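Local coordinates for protein proline dehydrogenase (Bradyrhizobium japonicum USDA 110, PDB 3HAZ) that probably oxidises proline to glutamate in two steps, through an FAD-dependent proline dehydrogenase activity and an NAD-dependent 1-pyrroline-5-carboxylate dehydrogenase activity, at residues R788-R793 and G834-V839; Q843-H848 and F888-H893; H859-A864 and A871-E876. All coordinates share one frame; numbering follows the deposited sequence.

Interaction 1: residues R788-R793 and G834-V839. With SO4 (sulfate ion), chain E.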
loop_
_atom_site.group_PDB
_atom_site.type_symbol
_atom_site.label_atom_id
_atom_site.label_comp_id
_atom_site.label_asym_id
_atom_site.label_seq_id
_atom_site.Cartn_x
_atom_site.Cartn_y
_atom_site.Cartn_z
ATOM N N ARG A 788 38.704 -31.469 13.486
ATOM C CA ARG A 788 38.975 -30.034 13.378
ATOM C C ARG A 788 39.188 -29.436 14.763
ATOM O O ARG A 788 38.469 -29.767 15.704
ATOM C CB ARG A 788 37.818 -29.321 12.676
ATOM C CG ARG A 788 37.855 -27.802 12.749
ATOM C CD ARG A 788 38.699 -27.205 11.640
ATOM N NE ARG A 788 38.274 -27.681 10.326
ATOM C CZ ARG A 788 37.512 -26.989 9.485
ATOM N NH1 ARG A 788 37.091 -25.774 9.813
ATOM N NH2 ARG A 788 37.180 -27.511 8.309
ATOM N N SER A 789 40.177 -28.555 14.879
ATOM C CA SER A 789 40.529 -27.951 16.161
ATOM C C SER A 789 40.894 -29.021 17.187
ATOM O O SER A 789 40.646 -28.851 18.378
ATOM C CB SER A 789 39.375 -27.095 16.697
ATOM O OG SER A 789 38.937 -26.166 15.727
ATOM N N ALA A 790 41.478 -30.121 16.715
ATOM C CA ALA A 790 41.841 -31.240 17.586
ATOM C C ALA A 790 40.653 -31.720 18.416
ATOM O O ALA A 790 40.818 -32.179 19.543
ATOM C CB ALA A 790 43.020 -30.867 18.493
ATOM N N GLY A 791 39.455 -31.611 17.850
ATOM C CA GLY A 791 38.249 -32.041 18.530
ATOM C C GLY A 791 37.931 -31.221 19.770
ATOM O O GLY A 791 37.188 -31.672 20.640
ATOM N N GLN A 792 38.487 -30.015 19.855
ATOM C CA GLN A 792 38.286 -29.166 21.032
ATOM C C GLN A 792 37.152 -28.167 20.818
ATOM O O GLN A 792 37.254 -26.989 21.178
ATOM C CB GLN A 792 39.588 -28.454 21.429
ATOM C CG GLN A 792 40.726 -29.412 21.783
ATOM C CD GLN A 792 41.989 -28.692 22.234
ATOM O OE1 GLN A 792 42.583 -29.037 23.258
ATOM N NE2 GLN A 792 42.397 -27.680 21.477
ATOM N N ARG A 793 36.075 -28.646 20.209
ATOM C CA ARG A 793 34.849 -27.871 20.094
ATOM C C ARG A 793 33.760 -28.628 20.824
ATOM O O ARG A 793 33.727 -29.851 20.813
ATOM C CB ARG A 793 34.441 -27.703 18.636
ATOM C CG ARG A 793 35.445 -26.978 17.776
ATOM C CD ARG A 793 34.973 -26.961 16.327
ATOM N NE ARG A 793 35.876 -26.210 15.461
ATOM C CZ ARG A 793 35.610 -25.004 14.974
ATOM N NH1 ARG A 793 34.461 -24.412 15.261
ATOM N NH2 ARG A 793 36.491 -24.393 14.189
ATOM N N GLY A 834 46.249 -28.705 15.289
ATOM C CA GLY A 834 47.217 -28.145 16.212
ATOM C C GLY A 834 47.241 -28.912 17.521
ATOM O O GLY A 834 46.597 -29.958 17.645
ATOM N N PRO A 835 47.982 -28.394 18.513
ATOM C CA PRO A 835 48.119 -29.108 19.785
ATOM C C PRO A 835 46.868 -28.968 20.629
ATOM O O PRO A 835 46.092 -28.040 20.420
ATOM C CB PRO A 835 49.287 -28.391 20.466
ATOM C CG PRO A 835 49.299 -27.023 19.880
ATOM C CD PRO A 835 48.699 -27.107 18.501
ATOM N N VAL A 836 46.669 -29.882 21.568
ATOM C CA VAL A 836 45.626 -29.690 22.563
ATOM C C VAL A 836 46.107 -28.646 23.578
ATOM O O VAL A 836 47.292 -28.312 23.622
ATOM C CB VAL A 836 45.220 -31.009 23.234
ATOM C CG1 VAL A 836 44.632 -31.951 22.195
ATOM C CG2 VAL A 836 46.414 -31.651 23.917
ATOM N N ILE A 837 45.186 -28.123 24.381
ATOM C CA ILE A 837 45.447 -26.913 25.159
ATOM C C ILE A 837 46.573 -27.027 26.206
ATOM O O ILE A 837 47.392 -26.121 26.328
ATOM C CB ILE A 837 44.145 -26.368 25.808
ATOM C CG1 ILE A 837 44.380 -24.976 26.414
ATOM C CG2 ILE A 837 43.608 -27.350 26.841
ATOM C CD1 ILE A 837 44.911 -23.950 25.421
ATOM N N ASP A 838 46.622 -28.133 26.946
ATOM C CA ASP A 838 47.655 -28.308 27.967
ATOM C C ASP A 838 47.988 -29.768 28.274
ATOM O O ASP A 838 47.326 -30.693 27.794
ATOM C CB ASP A 838 47.278 -27.576 29.267
ATOM C CG ASP A 838 45.964 -28.062 29.858
ATOM O OD1 ASP A 838 45.517 -29.176 29.509
ATOM O OD2 ASP A 838 45.377 -27.325 30.677
ATOM N N VAL A 839 49.021 -29.954 29.090
ATOM C CA VAL A 839 49.476 -31.280 29.493
ATOM C C VAL A 839 48.358 -32.098 30.129
ATOM O O VAL A 839 48.258 -33.303 29.914
ATOM C CB VAL A 839 50.676 -31.177 30.462
ATOM C CG1 VAL A 839 50.639 -32.292 31.497
ATOM C CG2 VAL A 839 51.979 -31.190 29.683
HETATM S S SO4 E . 31.187 -24.461 17.160
HETATM O O1 SO4 E . 29.823 -24.657 16.665
HETATM O O2 SO4 E . 31.206 -24.692 18.604
HETATM O O3 SO4 E . 32.109 -25.393 16.521
HETATM O O4 SO4 E . 31.614 -23.099 16.849
HETATM O O HOH W 1 44.856 -25.978 22.058
#

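Interaction 2: residues Q843-H848 and F888-H893. With NAD (nicotinamide-adenine-dinucleotide), chain D.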
loop_
_atom_site.group_PDB
_atom_site.type_symbol
_atom_site.label_atom_id
_atom_site.label_comp_id
_atom_site.label_asym_id
_atom_site.label_seq_id
_atom_site.Cartn_x
_atom_site.Cartn_y
_atom_site.Cartn_z
ATOM N N GLN A 843 46.947 -35.812 28.818
ATOM C CA GLN A 843 46.969 -36.972 29.707
ATOM C C GLN A 843 45.600 -37.649 29.808
ATOM O O GLN A 843 45.495 -38.872 29.770
ATOM C CB GLN A 843 47.466 -36.581 31.105
ATOM N N ARG A 844 44.557 -36.844 29.946
ATOM C CA ARG A 844 43.198 -37.359 30.020
ATOM C C ARG A 844 42.823 -38.048 28.709
ATOM O O ARG A 844 42.214 -39.122 28.700
ATOM C CB ARG A 844 42.231 -36.212 30.312
ATOM C CG ARG A 844 40.864 -36.649 30.800
ATOM C CD ARG A 844 40.144 -35.504 31.507
ATOM N NE ARG A 844 40.979 -34.870 32.527
ATOM C CZ ARG A 844 41.365 -33.595 32.498
ATOM N NH1 ARG A 844 42.125 -33.107 33.471
ATOM N NH2 ARG A 844 40.984 -32.805 31.501
ATOM N N LEU A 845 43.188 -37.423 27.597
ATOM C CA LEU A 845 42.922 -38.007 26.287
ATOM C C LEU A 845 43.694 -39.318 26.109
ATOM O O LEU A 845 43.147 -40.325 25.654
ATOM C CB LEU A 845 43.266 -37.007 25.180
ATOM C CG LEU A 845 42.346 -35.779 25.163
ATOM C CD1 LEU A 845 42.777 -34.763 24.114
ATOM C CD2 LEU A 845 40.908 -36.215 24.935
ATOM N N ASP A 846 44.968 -39.305 26.481
ATOM C CA ASP A 846 45.800 -40.489 26.330
ATOM C C ASP A 846 45.273 -41.645 27.171
ATOM O O ASP A 846 45.372 -42.807 26.776
ATOM C CB ASP A 846 47.255 -40.176 26.689
ATOM C CG ASP A 846 47.974 -39.417 25.588
ATOM O OD1 ASP A 846 47.385 -39.255 24.497
ATOM O OD2 ASP A 846 49.124 -38.985 25.810
ATOM N N ALA A 847 44.711 -41.322 28.332
ATOM C CA ALA A 847 44.140 -42.343 29.206
ATOM C C ALA A 847 42.920 -42.997 28.559
ATOM O O ALA A 847 42.775 -44.218 28.597
ATOM C CB ALA A 847 43.775 -41.745 30.564
ATOM N N HIS A 848 42.044 -42.183 27.971
ATOM C CA HIS A 848 40.874 -42.702 27.261
ATOM C C HIS A 848 41.273 -43.553 26.056
ATOM O O HIS A 848 40.662 -44.590 25.776
ATOM C CB HIS A 848 39.968 -41.556 26.797
ATOM C CG HIS A 848 38.759 -42.013 26.042
ATOM N ND1 HIS A 848 37.639 -42.517 26.666
ATOM C CD2 HIS A 848 38.493 -42.039 24.714
ATOM C CE1 HIS A 848 36.737 -42.842 25.756
ATOM N NE2 HIS A 848 37.228 -42.557 24.563
ATOM N N PHE A 888 37.278 -34.677 25.274
ATOM C CA PHE A 888 37.443 -33.404 24.572
ATOM C C PHE A 888 38.684 -33.377 23.680
ATOM O O PHE A 888 39.606 -32.597 23.905
ATOM C CB PHE A 888 37.461 -32.237 25.583
ATOM C CG PHE A 888 36.836 -30.966 25.057
ATOM C CD1 PHE A 888 35.474 -30.901 24.810
ATOM C CD2 PHE A 888 37.613 -29.845 24.803
ATOM C CE1 PHE A 888 34.892 -29.743 24.315
ATOM C CE2 PHE A 888 37.043 -28.680 24.311
ATOM C CZ PHE A 888 35.679 -28.629 24.063
ATOM N N GLY A 889 38.697 -34.228 22.657
ATOM C CA GLY A 889 39.835 -34.320 21.762
ATOM C C GLY A 889 39.488 -34.958 20.432
ATOM O O GLY A 889 38.316 -35.225 20.153
ATOM N N PRO A 890 40.512 -35.213 19.604
ATOM C CA PRO A 890 40.350 -35.740 18.239
ATOM C C PRO A 890 40.046 -37.232 18.249
ATOM O O PRO A 890 40.788 -37.996 17.645
ATOM C CB PRO A 890 41.736 -35.541 17.608
ATOM C CG PRO A 890 42.649 -35.008 18.702
ATOM C CD PRO A 890 41.925 -35.130 20.011
ATOM N N ILE A 891 38.973 -37.644 18.914
ATOM C CA ILE A 891 38.720 -39.063 19.102
ATOM C C ILE A 891 37.315 -39.462 18.675
ATOM O O ILE A 891 36.335 -39.186 19.372
ATOM C CB ILE A 891 38.980 -39.487 20.563
ATOM C CG1 ILE A 891 40.401 -39.086 20.974
ATOM C CG2 ILE A 891 38.762 -40.994 20.729
ATOM C CD1 ILE A 891 40.678 -39.216 22.455
ATOM N N LEU A 892 37.229 -40.116 17.519
ATOM C CA LEU A 892 35.945 -40.544 16.978
ATOM C C LEU A 892 35.591 -41.957 17.437
ATOM O O LEU A 892 36.428 -42.857 17.406
ATOM C CB LEU A 892 35.970 -40.490 15.448
ATOM C CG LEU A 892 34.709 -40.964 14.738
ATOM C CD1 LEU A 892 33.577 -39.967 14.979
ATOM C CD2 LEU A 892 34.975 -41.131 13.251
ATOM N N HIS A 893 34.346 -42.141 17.865
ATOM C CA HIS A 893 33.833 -43.466 18.174
ATOM C C HIS A 893 32.765 -43.810 17.142
ATOM O O HIS A 893 31.970 -42.949 16.764
ATOM C CB HIS A 893 33.250 -43.509 19.589
ATOM C CG HIS A 893 34.178 -42.984 20.637
ATOM N ND1 HIS A 893 34.328 -41.637 20.890
ATOM C CD2 HIS A 893 35.017 -43.622 21.489
ATOM C CE1 HIS A 893 35.211 -41.468 21.859
ATOM N NE2 HIS A 893 35.645 -42.655 22.239
HETATM P PA NAD D . 35.651 -25.987 32.815
HETATM O O1A NAD D . 34.300 -26.515 33.583
HETATM O O2A NAD D . 36.786 -26.865 33.146
HETATM O O5B NAD D . 35.952 -24.434 33.347
HETATM C C5B NAD D . 35.619 -23.340 32.502
HETATM C C4B NAD D . 35.576 -22.019 33.286
HETATM O O4B NAD D . 34.947 -22.101 34.622
HETATM C C3B NAD D . 36.989 -21.390 33.628
HETATM O O3B NAD D . 37.239 -20.046 33.351
HETATM C C2B NAD D . 37.237 -21.956 35.023
HETATM O O2B NAD D . 38.388 -21.574 35.743
HETATM C C1B NAD D . 35.909 -21.763 35.617
HETATM N N9A NAD D . 35.722 -22.607 36.806
HETATM C C8A NAD D . 36.333 -23.787 37.088
HETATM N N7A NAD D . 35.837 -24.248 38.343
HETATM C C5A NAD D . 34.898 -23.302 38.815
HETATM C C6A NAD D . 34.125 -23.253 39.969
HETATM N N6A NAD D . 34.219 -24.326 40.946
HETATM N N1A NAD D . 33.285 -22.208 40.182
HETATM C C2A NAD D . 33.199 -21.189 39.248
HETATM N N3A NAD D . 33.959 -21.235 38.112
HETATM C C4A NAD D . 34.812 -22.296 37.895
HETATM O O3 NAD D . 35.400 -25.914 31.158
HETATM P PN NAD D . 36.712 -25.797 30.127
HETATM O O1N NAD D . 37.814 -26.986 30.511
HETATM O O2N NAD D . 37.327 -24.474 30.254
HETATM O O5D NAD D . 36.214 -26.011 28.550
HETATM C C5D NAD D . 35.796 -27.297 28.111
HETATM C C4D NAD D . 34.291 -27.546 28.343
HETATM O O4D NAD D . 33.376 -26.397 28.078
HETATM C C3D NAD D . 33.565 -28.784 27.659
HETATM O O3D NAD D . 32.926 -29.742 28.468
HETATM C C2D NAD D . 32.741 -28.048 26.580
HETATM O O2D NAD D . 31.866 -28.750 25.718
HETATM C C1D NAD D . 32.275 -26.865 27.326
HETATM N N1N NAD D . 31.885 -25.834 26.357
HETATM C C2N NAD D . 30.541 -25.747 25.949
HETATM C C3N NAD D . 30.148 -24.736 24.972
HETATM C C7N NAD D . 28.676 -24.635 24.534
HETATM O O7N NAD D . 28.321 -23.697 23.914
HETATM N N7N NAD D . 27.711 -25.610 24.998
HETATM C C4N NAD D . 31.165 -23.812 24.411
HETATM C C5N NAD D . 32.498 -23.897 24.820
HETATM C C6N NAD D . 32.899 -24.919 25.812
#

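Interaction 3: residues H859-A864 and A871-E876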
loop_
_atom_site.group_PDB
_atom_site.type_symbol
_atom_site.label_atom_id
_atom_site.label_comp_id
_atom_site.label_asym_id
_atom_site.label_seq_id
_atom_site.Cartn_x
_atom_site.Cartn_y
_atom_site.Cartn_z
ATOM N N HIS A 859 40.462 -48.531 14.559
ATOM C CA HIS A 859 40.503 -48.378 13.111
ATOM C C HIS A 859 41.653 -47.470 12.692
ATOM O O HIS A 859 42.201 -47.622 11.609
ATOM C CB HIS A 859 39.168 -47.860 12.557
ATOM C CG HIS A 859 38.104 -48.910 12.467
ATOM N ND1 HIS A 859 38.108 -49.893 11.503
ATOM C CD2 HIS A 859 37.003 -49.130 13.223
ATOM C CE1 HIS A 859 37.055 -50.674 11.666
ATOM N NE2 HIS A 859 36.369 -50.234 12.705
ATOM N N PHE A 860 42.024 -46.529 13.553
ATOM C CA PHE A 860 43.098 -45.601 13.215
ATOM C C PHE A 860 43.681 -44.925 14.442
ATOM O O PHE A 860 42.947 -44.431 15.302
ATOM C CB PHE A 860 42.609 -44.530 12.227
ATOM C CG PHE A 860 43.680 -43.554 11.813
ATOM C CD1 PHE A 860 43.680 -42.257 12.297
ATOM C CD2 PHE A 860 44.695 -43.943 10.952
ATOM C CE1 PHE A 860 44.666 -41.360 11.921
ATOM C CE2 PHE A 860 45.685 -43.054 10.574
ATOM C CZ PHE A 860 45.670 -41.761 11.061
ATOM N N ALA A 861 45.006 -44.905 14.508
ATOM C CA ALA A 861 45.724 -44.164 15.532
ATOM C C ALA A 861 46.828 -43.385 14.835
ATOM O O ALA A 861 47.873 -43.940 14.507
ATOM C CB ALA A 861 46.312 -45.118 16.565
ATOM N N GLY A 862 46.586 -42.103 14.589
ATOM C CA GLY A 862 47.511 -41.292 13.819
ATOM C C GLY A 862 48.835 -41.063 14.525
ATOM O O GLY A 862 48.950 -41.300 15.724
ATOM N N PRO A 863 49.846 -40.609 13.773
ATOM C CA PRO A 863 51.172 -40.267 14.296
ATOM C C PRO A 863 51.196 -38.830 14.795
ATOM O O PRO A 863 50.823 -37.916 14.061
ATOM C CB PRO A 863 52.082 -40.399 13.065
ATOM C CG PRO A 863 51.182 -40.882 11.921
ATOM C CD PRO A 863 49.797 -40.505 12.308
ATOM N N ALA A 864 51.632 -38.632 16.030
ATOM C CA ALA A 864 51.650 -37.302 16.619
ATOM C C ALA A 864 53.082 -36.851 16.860
ATOM O O ALA A 864 53.938 -37.661 17.211
ATOM C CB ALA A 864 50.866 -37.292 17.922
ATOM N N ALA A 871 46.856 -37.119 18.137
ATOM C CA ALA A 871 46.416 -37.346 16.765
ATOM C C ALA A 871 44.985 -37.881 16.708
ATOM O O ALA A 871 44.471 -38.404 17.694
ATOM C CB ALA A 871 47.379 -38.307 16.046
ATOM N N PRO A 872 44.335 -37.748 15.544
ATOM C CA PRO A 872 43.013 -38.352 15.358
ATOM C C PRO A 872 43.028 -39.853 15.657
ATOM O O PRO A 872 43.958 -40.576 15.293
ATOM C CB PRO A 872 42.721 -38.099 13.873
ATOM C CG PRO A 872 43.488 -36.850 13.564
ATOM C CD PRO A 872 44.759 -36.974 14.363
ATOM N N HIS A 873 41.999 -40.308 16.355
ATOM C CA HIS A 873 41.841 -41.718 16.646
ATOM C C HIS A 873 40.428 -42.121 16.271
ATOM O O HIS A 873 39.489 -41.348 16.447
ATOM C CB HIS A 873 42.083 -41.998 18.134
ATOM C CG HIS A 873 43.530 -42.103 18.510
ATOM N ND1 HIS A 873 44.358 -41.006 18.603
ATOM C CD2 HIS A 873 44.289 -43.175 18.838
ATOM C CE1 HIS A 873 45.568 -41.396 18.960
ATOM N NE2 HIS A 873 45.554 -42.709 19.107
ATOM N N ILE A 874 40.276 -43.331 15.749
ATOM C CA ILE A 874 38.957 -43.855 15.466
ATOM C C ILE A 874 38.809 -45.217 16.118
ATOM O O ILE A 874 39.573 -46.141 15.830
ATOM C CB ILE A 874 38.706 -43.995 13.955
ATOM C CG1 ILE A 874 38.911 -42.646 13.257
ATOM C CG2 ILE A 874 37.304 -44.533 13.712
ATOM C CD1 ILE A 874 39.076 -42.753 11.748
ATOM N N PHE A 875 37.829 -45.331 17.005
ATOM C CA PHE A 875 37.497 -46.608 17.615
ATOM C C PHE A 875 36.093 -46.994 17.198
ATOM O O PHE A 875 35.224 -46.133 17.028
ATOM C CB PHE A 875 37.562 -46.529 19.145
ATOM C CG PHE A 875 38.934 -46.279 19.679
ATOM C CD1 PHE A 875 39.317 -45.004 20.068
ATOM C CD2 PHE A 875 39.846 -47.315 19.795
ATOM C CE1 PHE A 875 40.587 -44.773 20.556
ATOM C CE2 PHE A 875 41.113 -47.088 20.285
ATOM C CZ PHE A 875 41.483 -45.818 20.669
ATOM N N GLU A 876 35.873 -48.291 17.032
ATOM C CA GLU A 876 34.527 -48.797 16.812
ATOM C C GLU A 876 34.063 -49.524 18.065
ATOM O O GLU A 876 34.756 -50.399 18.586
ATOM C CB GLU A 876 34.462 -49.724 15.588
ATOM C CG GLU A 876 33.119 -50.438 15.442
ATOM C CD GLU A 876 32.956 -51.145 14.104
ATOM O OE1 GLU A 876 33.871 -51.061 13.258
ATOM O OE2 GLU A 876 31.903 -51.777 13.896
#

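Interaction 1: residues R788-R793 and G834-V839
Three successive residues with positive phi, Ser789, Ala790 and Gly791, wind the chain into a tight left-handed turn one residue after helix 775-787. Gly791 N bonds back to Arg788 O and Gln792 N to Ser789 O, so the turn is held from within. It pushes Ala790 CB toward the other loop, 4.2 Å from Val836 CG1, and sends Gln792 out across the contact. Gln792 CG stands anti to its carbonyl carbon (chi1 -60°) and the chain runs on extended, which brings the terminal amide up to the backbone of 835-837. There Gln792 OE1 accepts the N-H of Ile837 N at 3.0 Å; the bond is somewhat bent (140°) but lies in the amide plane, on a lone pair. Gln792 OE1 also lies 3.2 Å from Val836 CA. The other branch is served by a water, which accepts from Gln792 NE2 (3.0 Å) and donates to Pro835 O (2.9 Å). Oxygen and nitrogen thus each have a separate task, and the two together fix the amide's rotation. Arg793, extended from CG to NE, leads away from this contact: Arg793 NH1 donates to SO4 O3 at 2.8 Å, NE gives a weak bond to Ser789 OG, and NH2 forms a salt bridge with Asp606. The sulfate, probably from the crystallisation liquor, is also held by Ser795 and by the backbone N-H groups of Gly948 and Ala949. Gln792 and Ile837 both touch Trp659, an NAD-binding residue. The contact therefore ties the loop between helix 775-787 and strand 797-803 to the one that enters helix 839-855, whose N-cap is Asp838 and whose Lys842 and Leu845 pack on Val836.

Interaction 2: residues Q843-H848 and F888-H893
The imidazoles of His848 and His893 meet rim to rim, neither over the face of the other, their planes turned 74° apart. Reaching tip to tip, His848 NE2 and His893 NE2 share a nearly straight hydrogen bond of 2.8 Å, in which either could donate; one NE2 must carry the proton and the other must lack it. Ile891 CG2 lies at the same edge of His848, 4.1 Å from His848 CD2. The Phe888 ring takes NAD C5D over one face, near the rim, and Phe888 CE1 is 3.5 Å from NAD O2D; the ring thus lines the cofactor pocket beside Glu886. Leu845 fills the middle: Leu845 CD2 touches Gly889 N at 3.7 Å and Ile891 CD1 at 3.9 Å, while CD1 faces Pro890 CD. A CB on Gly889 would clash with Leu845 CD1, so glycine suits this crossing. An alanine in place of His848 would remove the bond to His893 and the edge contact with Ile891 CG2, and would probably loosen the helix against the strand. Helix segment 843-848 runs at 32° to strand segment 891-893; beyond strand 891-897 Leu892 packs on helix 775-787, while His893 ND1 bonds Arg798 O of strand 797-803.

Interaction 3: residues H859-A864 and A871-E876
His859 and Glu876 cross obliquely with ring and carboxylate nearly coplanar, 20° apart. His859 NE2 donates to Glu876 OE1 at 2.7 Å, a His-carboxylate bond that uses the oxygen's anti lone pair and would probably favour a positive imidazole. Glu876, its CG anti to the backbone N (chi1 171°) and its chain extended beyond, lays its CB against the ring edge, and OE2 has a second partner in Arg896. On the sheet face of Phe860 and Ile874, Ile874 CD1 meets Phe860 CB at 4.0 Å, and the Phe860 ring, CG anti to the backbone N, leans toward the turn, with Gly862 N over one face and Pro872 near CD1 and CE1. On the other face the His873 ring lies against Ala861, whose CA sits over it 4.0 Å from the centroid as a CH-pi contact; Ala871 O accepts from His873 ND1 at 2.8 Å and steadies the ring. His859 and Phe860 both oppose Ile874, a classic beta bulge: Ile874 O takes His859 N at 2.8 Å and, weakly, Phe860 N. Helix 804-819 packs against His859, Phe860 and Ile874, helix 839-855 against His873 and Phe875; strand 891-897 lies parallel to 873-876, away from 857-861, outermost in the sheet within this chain.

How the interactions relate
All three contacts lie in the aldehyde dehydrogenase part of the chain. Interaction 1 closes before interaction 2 opens, and interaction 3 is nested within the loop that interaction 2 closes. The centres of 1 and 2, and of 2 and 3, are about 10 Å apart; those of 1 and 3 are about 14 Å apart, and their nearest atoms about 7 Å, so these two contacts do not touch. Interaction 2 is the bridge: Pro890 CD packs on Ala790 O at 3.2 Å and Leu845 on Val836, while Leu892 probably exchanges backbone bonds with His873 and Phe875 across neighbouring strands of one mixed sheet. Helix 839-855 runs from interaction 1 to the hairpin, linking the sheet edge to the loops beside NAD.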